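Local coordinates for protein 4-hydroxy-tetrahydrodipicolinate synthase (Methylacidiphilum fumariolicum SolV, PDB 6T3T) that probably catalyses the condensation of pyruvate with (S)-aspartate-beta-semialdehyde to 4-hydroxy-tetrahydrodipicolinate, a step of lysine biosynthesis, at residues K90-K94 / I95-G99; K22-E25 / R26-H30; V141-A144 / V145-K149; L265-R268 / L269-P273; E65-E68 / K69-I73. All coordinates share one frame; numbering follows the deposited sequence.

Interaction 1 of 5, residues K90-K94 / I95-G99; sequences KEAEK and IGVDG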
# COMPACT_ATOMS: atom_id res chain seq x y z
N LYS A 90 17.61 -2.03 -31.77
CA LYS A 90 18.27 -1.95 -33.06
C LYS A 90 17.73 -3.01 -34.00
O LYS A 90 17.55 -2.74 -35.19
CB LYS A 90 19.77 -2.08 -32.88
CG LYS A 90 20.39 -0.78 -32.37
CD LYS A 90 21.73 -1.02 -31.71
CE LYS A 90 22.46 0.28 -31.46
NZ LYS A 90 23.80 0.25 -32.09
N GLU A 91 17.43 -4.20 -33.49
CA GLU A 91 16.86 -5.21 -34.35
C GLU A 91 15.51 -4.78 -34.89
O GLU A 91 15.21 -5.01 -36.08
CB GLU A 91 16.76 -6.54 -33.61
CG GLU A 91 18.12 -7.12 -33.31
CD GLU A 91 18.94 -7.37 -34.57
OE1 GLU A 91 18.37 -7.88 -35.56
OE2 GLU A 91 20.15 -7.02 -34.58
N ALA A 92 14.69 -4.13 -34.06
CA ALA A 92 13.40 -3.65 -34.54
C ALA A 92 13.57 -2.59 -35.61
O ALA A 92 12.79 -2.52 -36.57
CB ALA A 92 12.57 -3.10 -33.38
N GLU A 93 14.55 -1.71 -35.42
CA GLU A 93 14.83 -0.71 -36.44
C GLU A 93 15.26 -1.36 -37.75
O GLU A 93 14.78 -0.98 -38.83
CB GLU A 93 15.89 0.26 -35.91
CG GLU A 93 16.15 1.42 -36.85
CD GLU A 93 17.16 2.40 -36.29
OE1 GLU A 93 17.65 2.18 -35.17
OE2 GLU A 93 17.46 3.41 -36.97
N LYS A 94 16.09 -2.41 -37.69
CA LYS A 94 16.48 -3.08 -38.93
C LYS A 94 15.29 -3.73 -39.61
O LYS A 94 15.22 -3.75 -40.84
CB LYS A 94 17.57 -4.13 -38.68
CG LYS A 94 18.93 -3.53 -38.41
CD LYS A 94 19.96 -4.63 -38.05
CE LYS A 94 21.17 -4.02 -37.33
NZ LYS A 94 22.26 -5.00 -37.02
N ILE A 95 14.35 -4.28 -38.83
CA ILE A 95 13.13 -4.83 -39.43
C ILE A 95 12.30 -3.71 -40.07
O ILE A 95 11.64 -3.92 -41.10
CB ILE A 95 12.34 -5.64 -38.37
CG1 ILE A 95 12.92 -7.06 -38.26
CG2 ILE A 95 10.85 -5.67 -38.70
CD1 ILE A 95 12.63 -7.74 -36.94
N GLY A 96 12.31 -2.52 -39.47
CA GLY A 96 11.66 -1.36 -40.09
C GLY A 96 10.34 -0.95 -39.47
O GLY A 96 9.41 -0.57 -40.18
N VAL A 97 10.26 -0.93 -38.14
CA VAL A 97 9.02 -0.55 -37.48
C VAL A 97 8.92 0.97 -37.42
O VAL A 97 9.85 1.68 -37.80
CB VAL A 97 8.95 -1.16 -36.06
CG1 VAL A 97 9.09 -2.67 -36.12
CG2 VAL A 97 10.06 -0.57 -35.17
N ASP A 98 7.79 1.48 -36.95
CA ASP A 98 7.66 2.92 -36.82
C ASP A 98 8.23 3.45 -35.51
O ASP A 98 8.54 4.64 -35.44
CB ASP A 98 6.20 3.31 -36.94
CG ASP A 98 5.60 2.79 -38.21
OD1 ASP A 98 6.04 3.24 -39.29
OD2 ASP A 98 4.74 1.89 -38.13
N GLY A 99 8.40 2.61 -34.49
CA GLY A 99 8.88 3.05 -33.19
C GLY A 99 8.90 1.88 -32.23
O GLY A 99 8.49 0.77 -32.57

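Interaction 2 of 5, residues K22-E25 / R26-H30; sequences KALE and RLLEH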
# COMPACT_ATOMS: atom_id res chain seq x y z
N LYS A 22 -0.97 -18.19 -39.18
CA LYS A 22 -2.30 -17.96 -39.70
C LYS A 22 -3.15 -17.17 -38.70
O LYS A 22 -3.86 -16.23 -39.08
CB LYS A 22 -2.95 -19.29 -40.06
CG LYS A 22 -4.32 -19.13 -40.72
CD LYS A 22 -4.22 -18.41 -42.07
CE LYS A 22 -5.37 -17.40 -42.28
NZ LYS A 22 -5.06 -16.08 -41.63
N ALA A 23 -3.09 -17.53 -37.42
CA ALA A 23 -3.86 -16.80 -36.41
C ALA A 23 -3.39 -15.36 -36.31
O ALA A 23 -4.19 -14.44 -36.15
CB ALA A 23 -3.75 -17.50 -35.06
N LEU A 24 -2.08 -15.16 -36.39
CA LEU A 24 -1.53 -13.81 -36.34
C LEU A 24 -2.03 -12.98 -37.52
O LEU A 24 -2.43 -11.82 -37.35
CB LEU A 24 0.00 -13.87 -36.32
CG LEU A 24 0.76 -12.55 -36.23
CD1 LEU A 24 0.36 -11.77 -34.99
CD2 LEU A 24 2.24 -12.81 -36.27
N GLU A 25 -1.98 -13.55 -38.73
CA GLU A 25 -2.48 -12.85 -39.90
C GLU A 25 -3.95 -12.50 -39.72
O GLU A 25 -4.37 -11.38 -40.04
CB GLU A 25 -2.27 -13.69 -41.16
CG GLU A 25 -0.82 -13.94 -41.49
CD GLU A 25 -0.60 -15.08 -42.49
OE1 GLU A 25 -1.59 -15.66 -43.01
OE2 GLU A 25 0.58 -15.42 -42.75
N ARG A 26 -4.76 -13.45 -39.27
CA ARG A 26 -6.18 -13.14 -39.15
C ARG A 26 -6.40 -12.03 -38.13
O ARG A 26 -7.23 -11.14 -38.35
CB ARG A 26 -7.02 -14.36 -38.79
CG ARG A 26 -8.52 -14.05 -39.08
CD ARG A 26 -9.50 -15.25 -39.05
NE ARG A 26 -9.24 -16.27 -40.08
CZ ARG A 26 -9.39 -16.10 -41.39
NH1 ARG A 26 -9.77 -14.93 -41.90
NH2 ARG A 26 -9.14 -17.12 -42.22
N LEU A 27 -5.70 -12.09 -37.00
CA LEU A 27 -5.87 -11.08 -35.96
C LEU A 27 -5.44 -9.70 -36.46
O LEU A 27 -6.11 -8.69 -36.21
CB LEU A 27 -5.12 -11.50 -34.69
CG LEU A 27 -5.04 -10.62 -33.45
CD1 LEU A 27 -6.23 -10.77 -32.47
CD2 LEU A 27 -3.73 -10.94 -32.74
N LEU A 28 -4.30 -9.65 -37.18
CA LEU A 28 -3.80 -8.38 -37.68
C LEU A 28 -4.77 -7.77 -38.70
O LEU A 28 -5.04 -6.57 -38.66
CB LEU A 28 -2.41 -8.58 -38.26
CG LEU A 28 -1.35 -8.75 -37.17
CD1 LEU A 28 0.02 -9.12 -37.75
CD2 LEU A 28 -1.28 -7.46 -36.38
N GLU A 29 -5.31 -8.59 -39.60
CA GLU A 29 -6.29 -8.08 -40.57
C GLU A 29 -7.54 -7.56 -39.87
O GLU A 29 -8.09 -6.54 -40.28
CB GLU A 29 -6.65 -9.16 -41.58
CG GLU A 29 -5.48 -9.59 -42.47
CD GLU A 29 -4.94 -8.47 -43.39
OE1 GLU A 29 -5.63 -7.44 -43.61
OE2 GLU A 29 -3.82 -8.63 -43.91
N HIS A 30 -8.02 -8.26 -38.85
CA HIS A 30 -9.20 -7.78 -38.13
C HIS A 30 -8.93 -6.42 -37.50
O HIS A 30 -9.81 -5.56 -37.47
CB HIS A 30 -9.65 -8.82 -37.09
CG HIS A 30 -11.04 -8.59 -36.55
ND1 HIS A 30 -12.15 -8.51 -37.36
CD2 HIS A 30 -11.49 -8.44 -35.27
CE1 HIS A 30 -13.22 -8.30 -36.61
NE2 HIS A 30 -12.85 -8.25 -35.34

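Interaction 3 of 5, residues V141-A144 / V145-K149; sequences VDIA and VDTVK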
# COMPACT_ATOMS: atom_id res chain seq x y z
N VAL A 141 8.90 -0.36 -9.83
CA VAL A 141 9.45 0.99 -9.90
C VAL A 141 8.51 1.83 -10.77
O VAL A 141 7.83 1.32 -11.65
CB VAL A 141 10.89 0.96 -10.49
CG1 VAL A 141 10.85 0.96 -12.01
CG2 VAL A 141 11.73 2.09 -9.94
N ASP A 142 8.49 3.13 -10.50
CA ASP A 142 7.67 4.09 -11.23
C ASP A 142 8.59 5.06 -11.97
O ASP A 142 9.64 5.44 -11.44
CB ASP A 142 6.73 4.84 -10.25
CG ASP A 142 5.81 5.85 -10.95
OD1 ASP A 142 4.67 5.49 -11.37
OD2 ASP A 142 6.19 7.04 -11.03
N ILE A 143 8.23 5.45 -13.19
CA ILE A 143 8.99 6.52 -13.83
C ILE A 143 8.42 7.82 -13.29
O ILE A 143 7.29 8.18 -13.60
CB ILE A 143 8.91 6.47 -15.36
CG1 ILE A 143 9.17 5.05 -15.88
CG2 ILE A 143 9.92 7.49 -15.95
CD1 ILE A 143 8.89 4.90 -17.38
N ALA A 144 9.19 8.50 -12.44
CA ALA A 144 8.74 9.77 -11.89
C ALA A 144 8.52 10.80 -13.00
O ALA A 144 9.18 10.78 -14.05
CB ALA A 144 9.77 10.31 -10.90
N VAL A 145 7.57 11.71 -12.74
CA VAL A 145 7.23 12.79 -13.67
C VAL A 145 8.47 13.61 -14.02
O VAL A 145 8.68 13.98 -15.18
CB VAL A 145 6.12 13.69 -13.08
CG1 VAL A 145 5.95 14.96 -13.90
CG2 VAL A 145 4.79 12.95 -12.96
N ASP A 146 9.27 13.96 -13.00
CA ASP A 146 10.47 14.73 -13.26
C ASP A 146 11.43 13.97 -14.16
O ASP A 146 12.07 14.55 -15.05
CB ASP A 146 11.16 15.10 -11.95
CG ASP A 146 12.51 15.69 -12.16
OD1 ASP A 146 12.57 16.90 -12.46
OD2 ASP A 146 13.51 14.93 -12.06
N THR A 147 11.50 12.64 -13.98
CA THR A 147 12.35 11.80 -14.82
C THR A 147 11.86 11.79 -16.26
O THR A 147 12.67 11.91 -17.18
CB THR A 147 12.40 10.36 -14.29
OG1 THR A 147 12.98 10.36 -12.98
CG2 THR A 147 13.24 9.43 -15.21
N VAL A 148 10.55 11.65 -16.46
CA VAL A 148 9.98 11.79 -17.81
C VAL A 148 10.33 13.16 -18.40
O VAL A 148 10.70 13.26 -19.58
CB VAL A 148 8.45 11.57 -17.78
CG1 VAL A 148 7.88 11.77 -19.14
CG2 VAL A 148 8.09 10.18 -17.27
N LYS A 149 10.22 14.22 -17.60
CA LYS A 149 10.49 15.56 -18.13
C LYS A 149 11.94 15.70 -18.57
O LYS A 149 12.21 16.16 -19.68
CB LYS A 149 10.15 16.62 -17.08
CG LYS A 149 10.24 18.06 -17.62
CD LYS A 149 9.79 19.09 -16.58
CE LYS A 149 10.97 19.71 -15.86
NZ LYS A 149 10.59 21.00 -15.20

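Interaction 4 of 5, residues L265-R268 / L269-P273; sequences LELR and LPLAP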
# COMPACT_ATOMS: atom_id res chain seq x y z
N LEU A 265 -5.76 -21.75 -26.93
CA LEU A 265 -5.48 -21.38 -25.55
C LEU A 265 -4.21 -22.11 -25.15
O LEU A 265 -4.22 -23.15 -24.48
CB LEU A 265 -6.65 -21.69 -24.63
CG LEU A 265 -6.38 -21.25 -23.18
CD1 LEU A 265 -5.59 -19.95 -23.17
CD2 LEU A 265 -7.67 -21.09 -22.45
N GLU A 266 -3.10 -21.62 -25.69
CA GLU A 266 -1.76 -22.07 -25.34
C GLU A 266 -1.06 -20.93 -24.61
O GLU A 266 -0.82 -19.88 -25.20
CB GLU A 266 -0.98 -22.48 -26.57
CG GLU A 266 -0.13 -23.69 -26.37
CD GLU A 266 0.46 -24.19 -27.66
OE1 GLU A 266 -0.15 -25.09 -28.25
OE2 GLU A 266 1.55 -23.72 -28.05
N LEU A 267 -0.78 -21.14 -23.34
CA LEU A 267 -0.02 -20.20 -22.54
C LEU A 267 1.30 -20.84 -22.15
O LEU A 267 1.37 -22.04 -21.86
CB LEU A 267 -0.81 -19.79 -21.29
CG LEU A 267 -2.11 -19.06 -21.60
CD1 LEU A 267 -3.15 -19.27 -20.50
CD2 LEU A 267 -1.80 -17.60 -21.79
N ARG A 268 2.35 -20.04 -22.12
CA ARG A 268 3.65 -20.53 -21.69
C ARG A 268 3.84 -20.26 -20.20
O ARG A 268 3.62 -19.14 -19.73
CB ARG A 268 4.75 -19.88 -22.51
CG ARG A 268 4.70 -20.33 -23.96
CD ARG A 268 5.71 -19.60 -24.87
NE ARG A 268 5.78 -20.28 -26.16
CZ ARG A 268 6.73 -20.09 -27.07
NH1 ARG A 268 7.73 -19.23 -26.86
NH2 ARG A 268 6.68 -20.79 -28.19
N LEU A 269 4.26 -21.30 -19.48
CA LEU A 269 4.56 -21.19 -18.07
C LEU A 269 5.63 -20.12 -17.85
O LEU A 269 6.60 -20.06 -18.60
CB LEU A 269 5.01 -22.54 -17.52
CG LEU A 269 3.93 -23.63 -17.31
CD1 LEU A 269 4.52 -24.99 -16.93
CD2 LEU A 269 2.93 -23.17 -16.26
N PRO A 270 5.51 -19.30 -16.79
CA PRO A 270 4.67 -19.51 -15.61
C PRO A 270 3.18 -19.08 -15.71
O PRO A 270 2.48 -19.15 -14.70
CB PRO A 270 5.40 -18.68 -14.54
CG PRO A 270 5.90 -17.46 -15.34
CD PRO A 270 6.32 -18.07 -16.70
N LEU A 271 2.70 -18.64 -16.87
CA LEU A 271 1.27 -18.37 -17.01
C LEU A 271 0.48 -19.68 -17.11
O LEU A 271 0.94 -20.66 -17.71
CB LEU A 271 1.00 -17.49 -18.25
CG LEU A 271 1.59 -16.07 -18.19
CD1 LEU A 271 1.10 -15.25 -19.35
CD2 LEU A 271 1.24 -15.38 -16.88
N ALA A 272 -0.71 -19.69 -16.52
CA ALA A 272 -1.58 -20.86 -16.44
C ALA A 272 -3.01 -20.43 -16.71
O ALA A 272 -3.34 -19.25 -16.55
CB ALA A 272 -1.49 -21.53 -15.06
N PRO A 273 -3.87 -21.36 -17.13
CA PRO A 273 -5.28 -21.01 -17.42
C PRO A 273 -6.01 -20.50 -16.20
O PRO A 273 -5.61 -20.72 -15.06
CB PRO A 273 -5.88 -22.34 -17.89
CG PRO A 273 -4.70 -23.16 -18.37
CD PRO A 273 -3.57 -22.76 -17.46
O HOH W 1 0.45 -22.88 -19.04

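Interaction 5 of 5, residues E65-E68 / K69-I73; sequences EIVE and KRIKI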
# COMPACT_ATOMS: atom_id res chain seq x y z
N GLU A 65 5.75 -7.60 -41.80
CA GLU A 65 5.46 -8.14 -43.12
C GLU A 65 3.97 -8.16 -43.41
O GLU A 65 3.55 -7.73 -44.48
CB GLU A 65 6.03 -9.54 -43.26
CG GLU A 65 7.50 -9.51 -43.52
CD GLU A 65 8.12 -10.83 -43.20
OE1 GLU A 65 9.36 -10.88 -43.17
OE2 GLU A 65 7.37 -11.81 -43.00
N ILE A 66 3.16 -8.61 -42.44
CA ILE A 66 1.71 -8.71 -42.65
C ILE A 66 1.10 -7.33 -42.79
O ILE A 66 0.35 -7.07 -43.74
CB ILE A 66 1.04 -9.49 -41.50
CG1 ILE A 66 1.37 -10.99 -41.60
CG2 ILE A 66 -0.47 -9.28 -41.51
CD1 ILE A 66 1.54 -11.64 -40.21
N VAL A 67 1.45 -6.41 -41.89
CA VAL A 67 0.84 -5.08 -41.86
C VAL A 67 1.24 -4.29 -43.09
O VAL A 67 0.44 -3.52 -43.62
CB VAL A 67 1.21 -4.35 -40.56
CG1 VAL A 67 0.84 -2.86 -40.63
CG2 VAL A 67 0.49 -4.98 -39.38
N GLU A 68 2.48 -4.48 -43.58
CA GLU A 68 2.97 -3.77 -44.78
C GLU A 68 2.61 -2.28 -44.75
O GLU A 68 2.08 -1.72 -45.72
CB GLU A 68 2.42 -4.43 -46.06
CG GLU A 68 3.26 -4.20 -47.36
CD GLU A 68 2.74 -5.00 -48.56
OE1 GLU A 68 2.88 -4.58 -49.74
OE2 GLU A 68 2.14 -6.07 -48.33
N LYS A 69 2.92 -1.65 -43.62
CA LYS A 69 2.84 -0.21 -43.40
C LYS A 69 1.42 0.36 -43.46
O LYS A 69 1.27 1.58 -43.48
CB LYS A 69 3.75 0.55 -44.38
CG LYS A 69 5.22 0.20 -44.20
CD LYS A 69 5.93 1.28 -43.41
CE LYS A 69 6.58 2.30 -44.36
NZ LYS A 69 7.34 3.35 -43.59
N ARG A 70 0.38 -0.47 -43.48
CA ARG A 70 -0.96 0.09 -43.54
C ARG A 70 -1.31 0.83 -42.25
O ARG A 70 -1.98 1.87 -42.29
CB ARG A 70 -1.98 -1.00 -43.82
CG ARG A 70 -1.88 -1.57 -45.21
CD ARG A 70 -2.80 -2.76 -45.39
NE ARG A 70 -2.22 -3.97 -44.81
CZ ARG A 70 -2.87 -5.13 -44.74
NH1 ARG A 70 -4.10 -5.23 -45.18
NH2 ARG A 70 -2.28 -6.19 -44.20
N ILE A 71 -0.85 0.33 -41.11
CA ILE A 71 -0.98 1.02 -39.83
C ILE A 71 0.38 0.94 -39.12
O ILE A 71 1.28 0.19 -39.52
CB ILE A 71 -2.12 0.43 -38.96
CG1 ILE A 71 -1.88 -1.04 -38.62
CG2 ILE A 71 -3.48 0.56 -39.65
CD1 ILE A 71 -3.01 -1.69 -37.73
N LYS A 72 0.51 1.70 -38.03
CA LYS A 72 1.81 1.84 -37.37
C LYS A 72 2.14 0.63 -36.51
O LYS A 72 1.26 -0.08 -36.01
CB LYS A 72 1.84 3.08 -36.48
CG LYS A 72 1.39 4.33 -37.18
CD LYS A 72 2.54 4.91 -37.98
CE LYS A 72 2.12 6.16 -38.71
NZ LYS A 72 3.20 6.61 -39.64
N ILE A 73 3.43 0.41 -36.32
CA ILE A 73 3.92 -0.62 -35.41
C ILE A 73 4.90 0.02 -34.44
O ILE A 73 5.89 0.63 -34.86
CB ILE A 73 4.61 -1.78 -36.15
CG1 ILE A 73 3.65 -2.41 -37.16
CG2 ILE A 73 5.10 -2.79 -35.14
CD1 ILE A 73 4.32 -3.49 -37.99

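Interaction 1 of 5, residues K90-K94 / I95-G99
The carbonyl oxygens of Glu91 and Ala92 accept the N-H groups of Ile95 and Gly96 in the last turn of helix 82-95, and the chain then breaks away at Gly96, where phi rises to 105°. The bond from Ile95 N to Glu91 O measures 3.0 Å. Gly96 N comes to Ala92 O at 2.9 Å, and the same oxygen takes a second, weak bond from Val97 N at 3.4 Å. The weak bond closing six residues, the positive phi of Gly96 and the Ala92-Val97 contact are consistent with a Schellman motif; having no CB, Gly96 avoids a clash with the carbonyl oxygen before it. The apolar contact is small: Val97 CG2 meets Ala92 CB at 4.0 Å. With chi1 at -56°, Val97 CG2 sits between its own backbone N and carbonyl carbon, and both methyls also close on Ala92 O, CG2 at 3.6 Å. Ile95 lies along the other carbonyl, its CG1-CD1 arm passing Glu91 O with CD1 at 3.9 Å. On the outer side, the extended Lys94 chain carries NZ to 3.8 Å from Glu91 OE2, a long salt bridge that the bend in the Glu91 chain makes possible. Ile95 and Glu91 both pack on Ile57 of helix 53-67, while Glu93 turns the other way, its carboxylate bonded to Thr126 and Ser127. Val97 settles against Val60 of helix 53-67 and Ile73 of strand 72-76, and Asp98 binds the backbone N of Ile73, so the turn enters strand 99-103 already tied to its neighbour in the barrel.

Interaction 2 of 5, residues K22-E25 / R26-H30
The guanidinium group of Arg26 has the ammonium of Lys22 over one face, with Lys22 NZ 4.2 Å above the plane and displaced toward the rim. These are like charges, and Lys22 NZ stays 4.3 Å from Arg26 NH2, while the apolar Lys22 CE comes closer to that nitrogen, at 3.8 Å. The carboxylate of Glu25, another flat group, lies near the same ammonium: Lys22 NZ to Glu25 OE1 is 3.8 Å, a long salt bridge that would be expected to offset some of the local positive charge. Three bends along the Lys22 chain, beginning with chi2 at 64°, fold its end back over the helix and place NZ between these two partners. Residues 22-30 belong to helix 21-32, which follows the first barrel strand and its hairpin and leads to strand 38-40, so this is the helix of the first beta-alpha-beta crossover of a TIM barrel. Regular backbone bonds run along it, such as that from Leu28 N to Leu24 O. On the buried side Leu24 and Leu28 lie next to each other and point the same way, Leu24 CG against Leu28 CD1 at 3.8 Å. The CG of Leu28 also presses on the backbone, 3.3 Å from Leu24 O. Together this pair packs on helix 53-67, Leu24 touching Leu59 and Leu62 and Leu28 touching Ile66. Leu27 leaves the helix in another direction, its CB 3.4 Å from Ala23 O and its side chain against Ile11, about 9 Å from the side chain of Thr45, a predicted pyruvate-binding residue.

Interaction 3 of 5, residues V141-A144 / V145-K149
Ile143 and Val148 meet methyl to methyl because of two torsions: chi1 of -48° sends Ile143 CG2 to the side away from its own N, and chi1 of 178° leaves Val148 CG2 beside the backbone N that faces back toward the start of the helix. The two CG2 atoms are 3.5 Å apart, tight packing for methyl groups, and the side chains cross at about a right angle. Ile143 CG2 also touches Thr147 CG2, at 3.9 Å, again with the side chains nearly perpendicular. In Thr147 the methyl thus takes the apolar contact, while OG1 lies on the other branch, 3.8 Å from Ala144 CB, and forms a hydrogen bond with Gln112 OE1. Ala144 holds the N-cap position of helix 145-154, the second, longer helix between barrel strands 130-134 and 158-163. Alanine has no polar side-chain atom with which to cap, and the same Gln112 OE1 also binds Ala144 N, so one glutamine oxygen from another part of the chain ties the residue before the helix to its first turn. Ala144 O receives Val148 N at 2.9 Å in a straight bond, 165° at the hydrogen, the donor lying nearly along the C=O axis. The beta carbon of Thr147 crowds the same oxygen, with Thr147 CB to Ala144 O at 3.3 Å. Val145 points away from residues 141-144 and packs on Leu174 and Ala177 of helix 168-177. Ile143, its N bonded to Asn134, has its side chain about 6 Å from that of Tyr133, the predicted proton donor/acceptor.

Interaction 4 of 5, residues L265-R268 / L269-P273
Leu267 reaches across the loop to Leu271 and beyond. Its CB lies 4.2 Å from Leu271 CB and 4.1 Å from Leu271 O; the chain then leaves with CG beside its own backbone N (chi1 -63°), and at the tip CD1 rests 4.0 Å from Ala272 O and as far from Pro273 N. Within the loop its tip meets backbone, while Val251 and Lys254 of helix 251-259 pack on it from outside. One water donates to both Leu267 O and Leu271 O, its bond to Leu271 O short at 2.6 Å. Between these carbonyls the chain reverses: Leu271 N bonds to Arg268 O at 3.0 Å, bent, with an N-H...O angle of 140°. Arg268 extends to a salt bridge with Glu55 and a cation-pi contact with Phe14. The outer side of the loop packs on the second subunit, Leu269 on Thr82, Pro270 on Asn80 and Leu271 on Asn108 of that chain. The Leu271 side chain is about 7 Å from that of Thr44 in its own chain, a predicted proton-relay residue. The cis peptide before Pro270 and the bond closing Arg268 to Leu271 make this a type VI beta turn at a subunit interface.

Interaction 5 of 5, residues E65-E68 / K69-I73
Arg70 folds back on the end of helix 53-67 and gives three hydrogen bonds to two carbonyls, those of Ile66 and Val67. Val67 O takes two of them from opposite faces of its carbonyl plane: Arg70 N at 3.1 Å and Arg70 NE at 2.9 Å, the latter nearly straight at 169°. The third runs from Arg70 NH2 to Ile66 O, 2.8 Å long. A bend at chi3 (-79°) turns the guanidinium edge toward these oxygens, with Val67 O in its plane and Ile66 O slightly out of it. In charge terms, the cation sits where the carbonyl end of the helix would be expected to favour it, and Arg70 NH2 also makes a salt bridge to Glu29 of helix 21-32. The apolar contacts are all with Val67: its CG1 meets Ile71 CG1 at 3.8 Å, while Val67 CB touches Ile73 CD1 at 4.1 Å. Separately, the Val67 CG1 methyl packs on a carbonyl, 3.3 Å from Ile71 O. Glu68 and Lys69, both with positive phi, form the corner of a type I' beta turn from Val67 to Arg70. It is the helix-to-strand return of a beta-alpha-beta crossover, linking helix 53-67 to strand 72-76 of the TIM barrel.

Interactions 1 and 5 are equivalent joints, each carrying a helix of the barrel into its next strand, and they meet side by side. One ends its helix at a glycine, the other with an arginine binding the last carbonyls. Interaction 2 adjoins interaction 5 through Glu29 and Ile66, so helices 21-32 and 53-67 are held by charge and by apolar packing. All five contacts are partly buried: apolar residues such as Ala92, Val97, Leu24, Leu28, Val148 and Val67 lie inside, whereas Lys94, Lys22, Arg26 and Arg70 are exposed. Interaction 3, across the chain's centre from interaction 2, begins a helix. Interaction 4 contains no helix or strand and alone touches another subunit.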